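Local atomic coordinates of beta-fructofuranosidase (Bifidobacterium adolescentis, PDB entry 6NOB), a protein that probably hydrolyses the bonds that hold terminal beta-D-fructofuranoside residues in sucrose and related fructosides. Residues F457-V462 with G565-D570; G452-F457 with A602-F607; F431-Y436 with V571-G576; N113-S118 with L606-D611; N469-L474 with R589-V594. All coordinates share one frame; numbering follows the deposited sequence.

Contact 1: F457-V462 with G565-D570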
# COMPACT_ATOMS: atom_id res chain seq x y z
N PHE A 457 -2.57 10.68 -6.61
CA PHE A 457 -2.07 12.03 -6.83
C PHE A 457 -2.26 12.48 -8.28
O PHE A 457 -2.56 13.66 -8.51
CB PHE A 457 -0.59 12.13 -6.43
CG PHE A 457 -0.36 11.98 -4.95
CD1 PHE A 457 -1.34 12.31 -4.04
CD2 PHE A 457 0.86 11.51 -4.47
CE1 PHE A 457 -1.13 12.17 -2.67
CE2 PHE A 457 1.08 11.36 -3.11
CZ PHE A 457 0.09 11.69 -2.21
N PRO A 458 -2.11 11.61 -9.29
CA PRO A 458 -2.42 12.03 -10.67
C PRO A 458 -3.89 12.33 -10.93
O PRO A 458 -4.23 12.72 -12.05
CB PRO A 458 -1.96 10.83 -11.51
CG PRO A 458 -0.92 10.17 -10.68
CD PRO A 458 -1.40 10.32 -9.28
N GLU A 459 -4.77 12.15 -9.94
CA GLU A 459 -6.20 12.44 -10.09
C GLU A 459 -6.81 11.67 -11.25
O GLU A 459 -7.54 12.22 -12.08
CB GLU A 459 -6.44 13.95 -10.24
CG GLU A 459 -5.71 14.78 -9.21
CD GLU A 459 -6.14 16.24 -9.22
OE1 GLU A 459 -6.99 16.61 -10.05
OE2 GLU A 459 -5.62 17.01 -8.38
N MET A 460 -6.50 10.38 -11.32
CA MET A 460 -7.00 9.51 -12.38
C MET A 460 -8.25 8.74 -11.97
O MET A 460 -8.84 8.07 -12.83
CB MET A 460 -5.91 8.54 -12.82
CG MET A 460 -4.84 9.17 -13.70
SD MET A 460 -5.47 9.54 -15.34
CE MET A 460 -4.13 10.54 -16.00
N ARG A 461 -8.66 8.81 -10.71
CA ARG A 461 -9.80 8.06 -10.22
C ARG A 461 -11.01 8.97 -10.07
O ARG A 461 -10.90 10.10 -9.60
CB ARG A 461 -9.47 7.39 -8.88
CG ARG A 461 -8.36 6.36 -8.98
CD ARG A 461 -7.99 5.81 -7.61
NE ARG A 461 -7.02 4.72 -7.71
CZ ARG A 461 -6.10 4.45 -6.79
NH1 ARG A 461 -6.01 5.20 -5.70
NH2 ARG A 461 -5.27 3.44 -6.97
N VAL A 462 -12.18 8.46 -10.47
CA VAL A 462 -13.44 9.18 -10.35
C VAL A 462 -14.44 8.27 -9.66
O VAL A 462 -14.62 7.12 -10.06
CB VAL A 462 -13.98 9.63 -11.73
CG1 VAL A 462 -15.37 10.23 -11.59
CG2 VAL A 462 -13.03 10.63 -12.37
N GLY A 565 -1.33 16.43 -20.20
CA GLY A 565 -2.77 16.52 -20.06
C GLY A 565 -3.31 16.15 -18.70
O GLY A 565 -4.50 16.38 -18.44
N THR A 566 -2.48 15.58 -17.83
CA THR A 566 -2.91 15.16 -16.51
C THR A 566 -2.74 16.29 -15.50
O THR A 566 -2.17 17.34 -15.79
CB THR A 566 -2.11 13.94 -16.05
OG1 THR A 566 -0.85 14.37 -15.54
CG2 THR A 566 -1.88 12.99 -17.21
N ALA A 567 -3.26 16.06 -14.29
CA ALA A 567 -3.12 17.03 -13.21
C ALA A 567 -1.69 17.17 -12.71
O ALA A 567 -1.40 18.12 -11.98
CB ALA A 567 -4.04 16.64 -12.04
N VAL A 568 -0.80 16.25 -13.08
CA VAL A 568 0.60 16.31 -12.66
C VAL A 568 1.48 16.52 -13.88
O VAL A 568 2.65 16.13 -13.89
CB VAL A 568 1.00 15.05 -11.89
CG1 VAL A 568 0.22 14.95 -10.59
CG2 VAL A 568 0.78 13.80 -12.74
N GLU A 569 0.93 17.16 -14.92
CA GLU A 569 1.70 17.45 -16.12
C GLU A 569 2.87 18.39 -15.82
O GLU A 569 3.89 18.36 -16.53
CB GLU A 569 0.79 18.06 -17.18
CG GLU A 569 1.46 18.34 -18.52
CD GLU A 569 0.55 19.04 -19.50
OE1 GLU A 569 0.81 18.95 -20.72
OE2 GLU A 569 -0.44 19.68 -19.06
N ASP A 570 2.76 19.21 -14.78
CA ASP A 570 3.77 20.21 -14.44
C ASP A 570 4.87 19.66 -13.54
O ASP A 570 5.71 20.44 -13.08
CB ASP A 570 3.10 21.41 -13.76
CG ASP A 570 2.22 21.01 -12.58
OD1 ASP A 570 1.77 19.84 -12.53
OD2 ASP A 570 1.98 21.86 -11.70
O HOH W 1 -5.25 13.91 -14.20

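Contact 2: G452-F457 with A602-F607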
# COMPACT_ATOMS: atom_id res chain seq x y z
N GLY A 452 3.85 -1.49 -2.26
CA GLY A 452 3.44 -0.11 -2.09
C GLY A 452 1.99 0.07 -2.53
O GLY A 452 1.43 -0.75 -3.26
N TRP A 453 1.40 1.16 -2.06
CA TRP A 453 0.03 1.53 -2.40
C TRP A 453 0.06 2.71 -3.36
O TRP A 453 0.76 3.70 -3.11
CB TRP A 453 -0.78 1.88 -1.15
CG TRP A 453 -2.00 2.74 -1.40
CD1 TRP A 453 -3.03 2.48 -2.27
CD2 TRP A 453 -2.33 3.98 -0.76
NE1 TRP A 453 -3.96 3.49 -2.21
CE2 TRP A 453 -3.55 4.42 -1.30
CE3 TRP A 453 -1.69 4.77 0.20
CZ2 TRP A 453 -4.16 5.61 -0.89
CZ3 TRP A 453 -2.30 5.95 0.60
CH2 TRP A 453 -3.52 6.36 0.05
N PHE A 454 -0.68 2.60 -4.46
CA PHE A 454 -0.76 3.68 -5.44
C PHE A 454 -1.91 4.61 -5.05
O PHE A 454 -3.08 4.30 -5.28
CB PHE A 454 -0.95 3.12 -6.85
CG PHE A 454 0.34 2.67 -7.48
CD1 PHE A 454 1.38 3.56 -7.66
CD2 PHE A 454 0.50 1.36 -7.89
CE1 PHE A 454 2.57 3.15 -8.23
CE2 PHE A 454 1.69 0.94 -8.46
CZ PHE A 454 2.72 1.84 -8.64
N THR A 455 -1.57 5.73 -4.43
CA THR A 455 -2.54 6.77 -4.12
C THR A 455 -2.70 7.69 -5.33
O THR A 455 -1.78 7.86 -6.13
CB THR A 455 -2.13 7.57 -2.88
OG1 THR A 455 -3.13 8.55 -2.58
CG2 THR A 455 -0.79 8.25 -3.09
N ASP A 456 -3.88 8.28 -5.45
CA ASP A 456 -4.28 8.96 -6.68
C ASP A 456 -3.88 10.44 -6.67
O ASP A 456 -4.71 11.35 -6.73
CB ASP A 456 -5.78 8.81 -6.91
CG ASP A 456 -6.21 9.30 -8.28
OD1 ASP A 456 -5.37 9.27 -9.20
OD2 ASP A 456 -7.38 9.73 -8.42
N PHE A 457 -2.57 10.68 -6.61
CA PHE A 457 -2.07 12.03 -6.83
C PHE A 457 -2.26 12.48 -8.28
O PHE A 457 -2.56 13.66 -8.51
CB PHE A 457 -0.59 12.13 -6.43
CG PHE A 457 -0.36 11.98 -4.95
CD1 PHE A 457 -1.34 12.31 -4.04
CD2 PHE A 457 0.86 11.51 -4.47
CE1 PHE A 457 -1.13 12.17 -2.67
CE2 PHE A 457 1.08 11.36 -3.11
CZ PHE A 457 0.09 11.69 -2.21
N ALA A 602 13.46 3.14 -10.21
CA ALA A 602 12.12 2.71 -10.57
C ALA A 602 11.18 3.90 -10.55
O ALA A 602 11.32 4.79 -9.70
CB ALA A 602 11.60 1.63 -9.61
N GLY A 603 10.24 3.93 -11.49
CA GLY A 603 9.28 5.02 -11.57
C GLY A 603 7.89 4.56 -11.98
O GLY A 603 7.76 3.80 -12.94
N SER A 604 6.87 5.04 -11.28
CA SER A 604 5.52 4.52 -11.49
C SER A 604 4.50 5.57 -11.08
O SER A 604 4.79 6.47 -10.28
CB SER A 604 5.30 3.23 -10.70
OG SER A 604 5.50 3.43 -9.32
N MET A 605 3.29 5.44 -11.62
CA MET A 605 2.18 6.34 -11.33
C MET A 605 0.92 5.81 -11.99
O MET A 605 0.97 5.02 -12.94
CB MET A 605 2.46 7.77 -11.83
CG MET A 605 2.41 7.91 -13.34
SD MET A 605 2.84 9.57 -13.90
CE MET A 605 4.54 9.68 -13.35
N LEU A 606 -0.23 6.27 -11.47
CA LEU A 606 -1.50 5.97 -12.11
C LEU A 606 -1.65 6.77 -13.39
O LEU A 606 -1.32 7.96 -13.45
CB LEU A 606 -2.66 6.30 -11.17
CG LEU A 606 -2.71 5.59 -9.81
CD1 LEU A 606 -3.94 6.04 -9.04
CD2 LEU A 606 -2.70 4.09 -9.99
N PHE A 607 -2.15 6.11 -14.44
CA PHE A 607 -2.45 6.80 -15.70
C PHE A 607 -3.49 5.98 -16.44
O PHE A 607 -3.18 4.90 -16.95
CB PHE A 607 -1.19 6.98 -16.54
CG PHE A 607 -1.44 7.72 -17.82
CD1 PHE A 607 -1.76 7.03 -18.98
CD2 PHE A 607 -1.38 9.10 -17.87
CE1 PHE A 607 -2.01 7.70 -20.16
CE2 PHE A 607 -1.62 9.78 -19.05
CZ PHE A 607 -1.94 9.08 -20.20
O HOH W 2 -0.01 7.42 -8.68

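Contact 3: F431-Y436 with V571-G576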
# COMPACT_ATOMS: atom_id res chain seq x y z
N PHE A 431 10.57 7.36 -8.74
CA PHE A 431 10.68 8.71 -9.27
C PHE A 431 9.40 9.18 -9.96
O PHE A 431 9.40 10.25 -10.58
CB PHE A 431 11.88 8.82 -10.22
CG PHE A 431 11.73 8.09 -11.54
CD1 PHE A 431 11.09 8.68 -12.62
CD2 PHE A 431 12.30 6.83 -11.71
CE1 PHE A 431 10.97 8.02 -13.83
CE2 PHE A 431 12.19 6.16 -12.92
CZ PHE A 431 11.52 6.75 -13.98
N GLY A 432 8.31 8.43 -9.85
CA GLY A 432 7.02 8.90 -10.32
C GLY A 432 6.28 9.66 -9.24
O GLY A 432 6.87 10.50 -8.55
N THR A 433 4.99 9.39 -9.07
CA THR A 433 4.23 9.98 -7.98
C THR A 433 3.11 9.03 -7.56
O THR A 433 2.53 8.32 -8.39
CB THR A 433 3.65 11.35 -8.35
OG1 THR A 433 3.02 11.93 -7.20
CG2 THR A 433 2.63 11.22 -9.48
N GLY A 434 2.82 9.02 -6.26
CA GLY A 434 1.73 8.23 -5.73
C GLY A 434 2.12 6.84 -5.26
O GLY A 434 1.27 6.14 -4.70
N TYR A 435 3.36 6.42 -5.48
CA TYR A 435 3.87 5.19 -4.90
C TYR A 435 4.16 5.46 -3.43
O TYR A 435 5.12 6.16 -3.10
CB TYR A 435 5.12 4.73 -5.65
CG TYR A 435 5.76 3.47 -5.11
CD1 TYR A 435 5.27 2.22 -5.45
CD2 TYR A 435 6.87 3.54 -4.28
CE1 TYR A 435 5.86 1.06 -4.97
CE2 TYR A 435 7.47 2.39 -3.80
CZ TYR A 435 6.96 1.15 -4.15
OH TYR A 435 7.55 0.01 -3.66
N TYR A 436 3.31 4.93 -2.55
CA TYR A 436 3.26 5.39 -1.18
C TYR A 436 3.09 4.21 -0.23
O TYR A 436 2.72 3.10 -0.64
CB TYR A 436 2.11 6.39 -0.98
CG TYR A 436 2.24 7.27 0.24
CD1 TYR A 436 3.20 8.27 0.30
CD2 TYR A 436 1.39 7.11 1.33
CE1 TYR A 436 3.33 9.07 1.41
CE2 TYR A 436 1.51 7.91 2.45
CZ TYR A 436 2.48 8.89 2.48
OH TYR A 436 2.60 9.69 3.59
N VAL A 571 4.89 18.35 -13.29
CA VAL A 571 5.83 17.74 -12.36
C VAL A 571 6.96 17.09 -13.15
O VAL A 571 6.72 16.39 -14.14
CB VAL A 571 5.11 16.70 -11.47
CG1 VAL A 571 6.12 15.99 -10.58
CG2 VAL A 571 4.03 17.38 -10.65
N ASP A 572 8.20 17.33 -12.70
CA ASP A 572 9.40 16.82 -13.36
C ASP A 572 9.72 15.44 -12.80
O ASP A 572 10.36 15.31 -11.76
CB ASP A 572 10.55 17.79 -13.16
CG ASP A 572 11.82 17.37 -13.88
OD1 ASP A 572 11.77 16.42 -14.69
OD2 ASP A 572 12.88 17.99 -13.62
N PHE A 573 9.29 14.39 -13.50
CA PHE A 573 9.51 13.01 -13.03
C PHE A 573 10.91 12.54 -13.44
O PHE A 573 11.09 11.55 -14.15
CB PHE A 573 8.43 12.09 -13.56
CG PHE A 573 7.05 12.46 -13.11
CD1 PHE A 573 6.65 12.24 -11.80
CD2 PHE A 573 6.15 13.02 -13.99
CE1 PHE A 573 5.38 12.58 -11.38
CE2 PHE A 573 4.87 13.37 -13.58
CZ PHE A 573 4.49 13.15 -12.27
N ASP A 574 11.91 13.28 -12.96
CA ASP A 574 13.31 12.96 -13.24
C ASP A 574 13.67 11.59 -12.66
O ASP A 574 13.48 11.34 -11.47
CB ASP A 574 14.21 14.04 -12.65
CG ASP A 574 15.64 13.96 -13.14
OD1 ASP A 574 16.10 12.87 -13.55
OD2 ASP A 574 16.33 15.01 -13.12
N SER A 575 14.22 10.72 -13.51
CA SER A 575 14.59 9.38 -13.05
C SER A 575 15.71 9.43 -12.02
O SER A 575 15.84 8.50 -11.20
CB SER A 575 15.00 8.51 -14.24
OG SER A 575 16.34 8.77 -14.63
N GLY A 576 16.52 10.48 -12.03
CA GLY A 576 17.57 10.64 -11.05
C GLY A 576 18.85 9.89 -11.34
O GLY A 576 19.73 9.84 -10.47

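Contact 4: N113-S118 with L606-D611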
# COMPACT_ATOMS: atom_id res chain seq x y z
N ASN A 113 -13.23 -6.86 -14.52
CA ASN A 113 -13.06 -6.54 -15.94
C ASN A 113 -13.95 -5.35 -16.31
O ASN A 113 -14.96 -5.47 -17.00
CB ASN A 113 -13.36 -7.76 -16.80
CG ASN A 113 -13.08 -7.51 -18.27
OD1 ASN A 113 -12.15 -6.79 -18.63
ND2 ASN A 113 -13.90 -8.11 -19.13
N ARG A 114 -13.54 -4.17 -15.83
CA ARG A 114 -14.28 -2.94 -16.05
C ARG A 114 -13.30 -1.79 -16.29
O ARG A 114 -12.23 -1.75 -15.69
CB ARG A 114 -15.19 -2.58 -14.87
CG ARG A 114 -16.16 -3.67 -14.46
CD ARG A 114 -16.96 -3.24 -13.23
NE ARG A 114 -17.62 -1.96 -13.44
CZ ARG A 114 -18.79 -1.82 -14.05
NH1 ARG A 114 -19.43 -2.88 -14.51
NH2 ARG A 114 -19.32 -0.61 -14.20
N PHE A 115 -13.70 -0.87 -17.16
CA PHE A 115 -12.91 0.33 -17.39
C PHE A 115 -12.70 1.08 -16.08
O PHE A 115 -13.63 1.26 -15.29
CB PHE A 115 -13.61 1.23 -18.42
CG PHE A 115 -12.89 2.52 -18.70
CD1 PHE A 115 -11.62 2.52 -19.26
CD2 PHE A 115 -13.49 3.74 -18.41
CE1 PHE A 115 -10.97 3.71 -19.52
CE2 PHE A 115 -12.84 4.93 -18.67
CZ PHE A 115 -11.58 4.92 -19.23
N GLY A 116 -11.45 1.49 -15.84
CA GLY A 116 -11.07 2.10 -14.58
C GLY A 116 -10.39 1.17 -13.61
O GLY A 116 -9.92 1.64 -12.56
N ARG A 117 -10.31 -0.12 -13.91
CA ARG A 117 -9.63 -1.09 -13.07
C ARG A 117 -8.38 -1.61 -13.77
O ARG A 117 -8.31 -1.64 -15.01
CB ARG A 117 -10.55 -2.27 -12.72
CG ARG A 117 -11.93 -1.87 -12.26
CD ARG A 117 -12.55 -2.93 -11.36
NE ARG A 117 -11.82 -3.06 -10.10
CZ ARG A 117 -12.34 -3.52 -8.97
NH1 ARG A 117 -11.61 -3.60 -7.87
NH2 ARG A 117 -13.61 -3.90 -8.93
N SER A 118 -7.39 -2.01 -12.98
CA SER A 118 -6.22 -2.66 -13.52
C SER A 118 -6.49 -4.15 -13.72
O SER A 118 -7.46 -4.70 -13.18
CB SER A 118 -5.01 -2.47 -12.60
OG SER A 118 -5.17 -3.22 -11.40
N LEU A 606 -0.23 6.27 -11.47
CA LEU A 606 -1.50 5.97 -12.11
C LEU A 606 -1.65 6.77 -13.39
O LEU A 606 -1.32 7.96 -13.45
CB LEU A 606 -2.66 6.30 -11.17
CG LEU A 606 -2.71 5.59 -9.81
CD1 LEU A 606 -3.94 6.04 -9.04
CD2 LEU A 606 -2.70 4.09 -9.99
N PHE A 607 -2.15 6.11 -14.44
CA PHE A 607 -2.45 6.80 -15.70
C PHE A 607 -3.49 5.98 -16.44
O PHE A 607 -3.18 4.90 -16.95
CB PHE A 607 -1.19 6.98 -16.54
CG PHE A 607 -1.44 7.72 -17.82
CD1 PHE A 607 -1.76 7.03 -18.98
CD2 PHE A 607 -1.38 9.10 -17.87
CE1 PHE A 607 -2.01 7.70 -20.16
CE2 PHE A 607 -1.62 9.78 -19.05
CZ PHE A 607 -1.94 9.08 -20.20
N GLN A 608 -4.72 6.49 -16.51
CA GLN A 608 -5.82 5.78 -17.14
C GLN A 608 -5.66 5.80 -18.66
O GLN A 608 -5.96 6.80 -19.31
CB GLN A 608 -7.16 6.39 -16.73
CG GLN A 608 -8.37 5.64 -17.27
CD GLN A 608 -8.42 4.21 -16.78
OE1 GLN A 608 -8.60 3.95 -15.58
NE2 GLN A 608 -8.28 3.26 -17.70
N GLY A 609 -5.19 4.70 -19.22
CA GLY A 609 -5.19 4.55 -20.66
C GLY A 609 -6.58 4.27 -21.19
O GLY A 609 -7.49 3.86 -20.47
N ALA A 610 -6.75 4.51 -22.49
CA ALA A 610 -8.04 4.28 -23.12
C ALA A 610 -8.43 2.81 -23.03
O ALA A 610 -7.58 1.92 -23.01
CB ALA A 610 -8.01 4.73 -24.58
N ASP A 611 -9.74 2.56 -22.97
CA ASP A 611 -10.23 1.19 -22.96
C ASP A 611 -9.99 0.54 -24.31
O ASP A 611 -9.93 1.20 -25.35
CB ASP A 611 -11.71 1.15 -22.61
CG ASP A 611 -12.12 -0.16 -21.95
OD1 ASP A 611 -11.30 -0.74 -21.21
OD2 ASP A 611 -13.27 -0.60 -22.17
O HOH W 3 -9.06 0.29 -16.96

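Contact 5: N469-L474 with R589-V594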
# COMPACT_ATOMS: atom_id res chain seq x y z
N ASN A 469 -11.22 2.17 -5.08
CA ASN A 469 -10.25 3.26 -5.04
C ASN A 469 -9.03 2.74 -4.30
O ASN A 469 -8.99 2.74 -3.07
CB ASN A 469 -10.82 4.50 -4.38
CG ASN A 469 -9.86 5.69 -4.42
OD1 ASN A 469 -8.64 5.52 -4.54
ND2 ASN A 469 -10.40 6.89 -4.31
N GLY A 470 -8.02 2.30 -5.06
CA GLY A 470 -6.79 1.83 -4.46
C GLY A 470 -6.27 0.57 -5.11
O GLY A 470 -7.03 -0.34 -5.44
N MET A 471 -4.95 0.50 -5.31
CA MET A 471 -4.32 -0.71 -5.78
C MET A 471 -2.92 -0.79 -5.18
O MET A 471 -2.36 0.21 -4.73
CB MET A 471 -4.25 -0.77 -7.31
CG MET A 471 -3.07 -0.05 -7.92
SD MET A 471 -2.97 -0.28 -9.71
CE MET A 471 -4.39 0.66 -10.25
N MET A 472 -2.38 -2.00 -5.15
CA MET A 472 -1.01 -2.22 -4.72
C MET A 472 -0.09 -2.29 -5.92
O MET A 472 -0.50 -2.65 -7.03
CB MET A 472 -0.89 -3.50 -3.89
CG MET A 472 -1.81 -3.54 -2.69
SD MET A 472 -1.40 -2.28 -1.46
CE MET A 472 -2.52 -2.74 -0.15
N SER A 473 1.17 -1.92 -5.69
CA SER A 473 2.21 -2.09 -6.69
C SER A 473 2.43 -3.57 -6.98
O SER A 473 1.93 -4.46 -6.27
CB SER A 473 3.50 -1.43 -6.21
OG SER A 473 4.10 -2.19 -5.18
N LEU A 474 3.16 -3.85 -8.05
CA LEU A 474 3.62 -5.22 -8.20
C LEU A 474 4.80 -5.45 -7.25
O LEU A 474 5.63 -4.55 -7.07
CB LEU A 474 4.03 -5.50 -9.64
CG LEU A 474 2.89 -5.55 -10.66
CD1 LEU A 474 3.42 -5.59 -12.09
CD2 LEU A 474 1.98 -6.74 -10.40
N ARG A 589 -3.27 -1.27 -18.03
CA ARG A 589 -4.55 -0.61 -18.27
C ARG A 589 -4.61 0.81 -17.70
O ARG A 589 -4.89 1.76 -18.43
CB ARG A 589 -5.70 -1.45 -17.72
CG ARG A 589 -5.97 -2.71 -18.54
CD ARG A 589 -6.65 -3.78 -17.71
NE ARG A 589 -8.00 -3.39 -17.30
CZ ARG A 589 -9.09 -3.60 -18.03
NH1 ARG A 589 -8.99 -4.19 -19.21
NH2 ARG A 589 -10.27 -3.21 -17.58
N ASN A 590 -4.36 0.97 -16.39
CA ASN A 590 -4.47 2.30 -15.79
C ASN A 590 -3.33 2.61 -14.83
O ASN A 590 -3.50 3.45 -13.94
CB ASN A 590 -5.81 2.47 -15.07
CG ASN A 590 -5.99 1.51 -13.90
OD1 ASN A 590 -5.13 0.66 -13.64
ND2 ASN A 590 -7.10 1.64 -13.19
N VAL A 591 -2.18 1.96 -14.98
CA VAL A 591 -1.03 2.21 -14.11
C VAL A 591 0.22 1.76 -14.85
O VAL A 591 0.21 0.75 -15.56
CB VAL A 591 -1.19 1.50 -12.74
CG1 VAL A 591 -1.34 -0.01 -12.93
CG2 VAL A 591 -0.03 1.83 -11.81
N VAL A 592 1.30 2.53 -14.69
CA VAL A 592 2.58 2.22 -15.30
C VAL A 592 3.60 2.02 -14.19
O VAL A 592 3.53 2.65 -13.13
CB VAL A 592 3.04 3.32 -16.28
CG1 VAL A 592 3.52 4.56 -15.53
CG2 VAL A 592 4.13 2.81 -17.21
N GLU A 593 4.54 1.10 -14.43
CA GLU A 593 5.69 0.91 -13.55
C GLU A 593 6.91 0.68 -14.43
O GLU A 593 6.91 -0.25 -15.25
CB GLU A 593 5.48 -0.27 -12.59
CG GLU A 593 4.23 -0.14 -11.73
CD GLU A 593 4.18 -1.15 -10.60
OE1 GLU A 593 5.03 -1.07 -9.69
OE2 GLU A 593 3.28 -2.03 -10.62
N VAL A 594 7.93 1.51 -14.27
CA VAL A 594 9.09 1.53 -15.15
C VAL A 594 10.34 1.25 -14.32
O VAL A 594 10.52 1.83 -13.24
CB VAL A 594 9.21 2.88 -15.88
CG1 VAL A 594 10.46 2.91 -16.74
CG2 VAL A 594 7.97 3.15 -16.72
O HOH W 4 6.52 -3.01 -9.12

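Contact 1: F457-V462 with G565-D570
A type I beta turn running from T566 to E569 faces P458, E459 and M460, which lie in the loop that leaves propeller strand 448-454. The nearest CA atoms, those of P458 and V568, are 5.6 Å apart, and no direct hydrogen bond spans the gap. A water does so instead, donating to P458 O at 2.7 Å and accepting from A567 N at 2.9 Å.

The rest is van der Waals contact. The methyl CB of A567 lies against the length of the E459 side chain, whose extended torsion (chi2 -170°) brings CD to 3.5 Å from that CB. An alanine at E459 would lose CG, CD and both carboxylate oxygens and would probably leave a gap beside the A567 methyl, with the alanine CB and P458 O still near it. V568 points CG1 at the backbone, 3.7 Å from F457 O, while its CG2 looks toward P458 CB. On the M460 side, the terminal CE reaches T566 CG2 at 3.5 Å, the two side chains crossing obliquely.

T566 also orders its own turn. Its OG1 accepts from V568 N at 3.1 Å with an N-H...O angle of 148°, which defines an ST turn, and it is hydrogen-bonded to A563 O as well. E569 N closes the beta turn on T566 O at 3.2 Å. M460 and T566 both touch F607, so this corner of the contact continues into the chain after strand 601-606. Packing of a beta turn of the sandwich against a propeller loop is part of the junction between the two domains of the GH32 fold.

Contact 2: G452-F457 with A602-F607
Strands 452-454 and 602-606, which carry the touching residues F454, S604 and L606, come within 8.6 Å axis to axis, and their N-to-C directions differ by 41°. They belong to different sheets, no hydrogen bond passes directly between the segments, and they meet through side chains. The one polar bridge is a water that donates to T455 O at 3.1 Å and accepts from L606 N at 3.0 Å.

F454 presents the edge of its ring to S604, with CE1 3.1 Å from OG and that oxygen near the ring plane. The serine hydroxyl is hydrogen-bonded to D430 and R476, which fixes it beside the ring. Strand 448-454 is part of the propeller and strand 601-606 is the outermost strand of a sandwich sheet, so this is buried packing across the GH32 domain interface.

L606 divides its two methyls between F454 at the strand end and D456 in the loop. CD2 lies 3.7 Å from F454 CB, and CD1 lies 3.5 Å from D456 OD1; the D456 and L606 side chains cross at about a right angle. The D456 carboxylate has partners of its own in the following loop, OD1 accepting from M460 N and OD2 from R461 N.

Contact 3: F431-Y436 with V571-G576
The aromatic contacts come first, and F431 makes the clearest of them: S575 CA lies over one face of its ring, 3.6 Å from the centroid and only 15° off the ring normal, a CH-pi contact. The F431 torsion (chi1 70°) sets CG between the backbone N and the carbonyl carbon, where the ring meets the 573-575 backbone. F573 answers from the other segment. Its ring edge receives the carbonyl oxygens of F431 and G432 in plane, with CD1 3.6 Å from F431 O, while CE1 approaches T433 CG2 obliquely at 3.6 Å.

Close approaches of carbonyl oxygens to carbon form a second group. F431 CB is 3.2 Å from D574 O, and F431 CD1 is 3.3 Å from F573 O. Neither is a hydrogen bond; both oxygens lie oblique to the ring. R401 NH1, outside the two segments, is hydrogen-bonded to F431 O and D574 O and so clamps the two chains together.

One side-chain hydrogen bond shapes 571-576. G576 N donates to D574 OD1 at 2.9 Å, 46° above the carboxylate plane, forming an Asx turn.

F431 pairs through its backbone with A602 and G434 with T455, so the loop bridges sandwich strand 601-606 and the chain just after propeller strand 448-454. F573 is hydrogen-bonded through its backbone to L561 of strand 558-564, which the short outermost strand 573-574 flanks, and its side chain touches M605 of strand 601-606.

Contact 4: N113-S118 with L606-D611
Q608 NE2 is held from two directions beside the F115 ring. It donates to G609 O at 2.9 Å with an N-H...O angle of 168°, on a carbonyl lone pair and close to its own amide plane, and to a water at 3.2 Å. That water also accepts from G116 N at 2.9 Å and donates to R117 O at 2.8 Å, and thereby links Q608 to the type II beta turn R114-R117.

The amide carbonyl end lies against the turn: Q608 OE1 is 3.2 Å from G116 CA. The bend at chi2 (61°) turns CD of Q608 toward the turn. The F115 ring and the Q608 amide are tilted 58° from each other, with CE1 of F115 3.3 Å from NE2 of Q608. At the ring edge, in plane, lies G609 O, 3.6 Å from the same CE1. D611 slides past F115 in the opposite direction, its CB 3.6 Å from CD1.

R117 O also accepts from R589 NE, which ties the turn to the loop joining sandwich strands 582-588 and 591-596. Since no hydrogen bond passes directly from one segment to the other, this surface contact relies on one shared water and on van der Waals packing of F115 and G116 against Q608 and D611; G609 O, in the plane of the F115 ring, meets its hydrogen-bearing rim, where a weak electrostatic attraction is likely.

Contact 5: N469-L474 with R589-V594
Two flat groups of 589-594 touch the other segment through an oxygen: the E593 carboxylate and the N590 amide. E593 OE2 accepts from L474 N at 3.2 Å on its syn lone pair, with an N-H...O angle of 158°. L474 CG lies 3.5 Å from the same oxygen, and S473 CB is 3.8 Å from OE1. N590 OD1 faces the M471 methyl, with CE at 3.5 Å and the two side chains tip to tip.

Segments 471-474 and 590-593 run 35° apart in direction, one on propeller strand 468-481 and the other on sandwich strand 591-596, so the buried contact belongs to the interface between the two GH32 domains.

The thioether of M471 lies alongside V591, the two side chains sliding past each other in opposite directions with SD 3.6 Å from CG1. The bend at chi3 (69°) then turns CE toward N590.

The carboxylate has further direct partners: OE1 forms a salt bridge with R476, and OE2 is hydrogen-bonded to H121 NE2. A water donates to L474 O at 2.7 Å. An alanine at E593 would probably leave L474 N, R476 and H121 without this shared partner and open a gap beside L474. S473 OG, for its part, is hydrogen-bonded to G452 N, while F454 touches M471, S473, V591 and E593.

From the N terminus, 113-118 comes first and meets 606-611, so contact 4 closes the widest loop and holds contacts 1, 3 and 5 within it, while contact 2 ends on the same run of chain, sharing L606 and F607. Next, 431-436 opens contact 3, closed at 571-576, and 452-457 opens contact 2, closed at 602-607; these two cross. Contact 1, from 457-462 to 565-570, falls inside both. Contact 5, from 469-474 to 589-594, lies within contact 2 but crosses contacts 1 and 3. Together they tie propeller strands 435-442, 448-454 and 468-481, with their loops, and the chain leading into strand 127-138, to the C-terminal beta-sandwich.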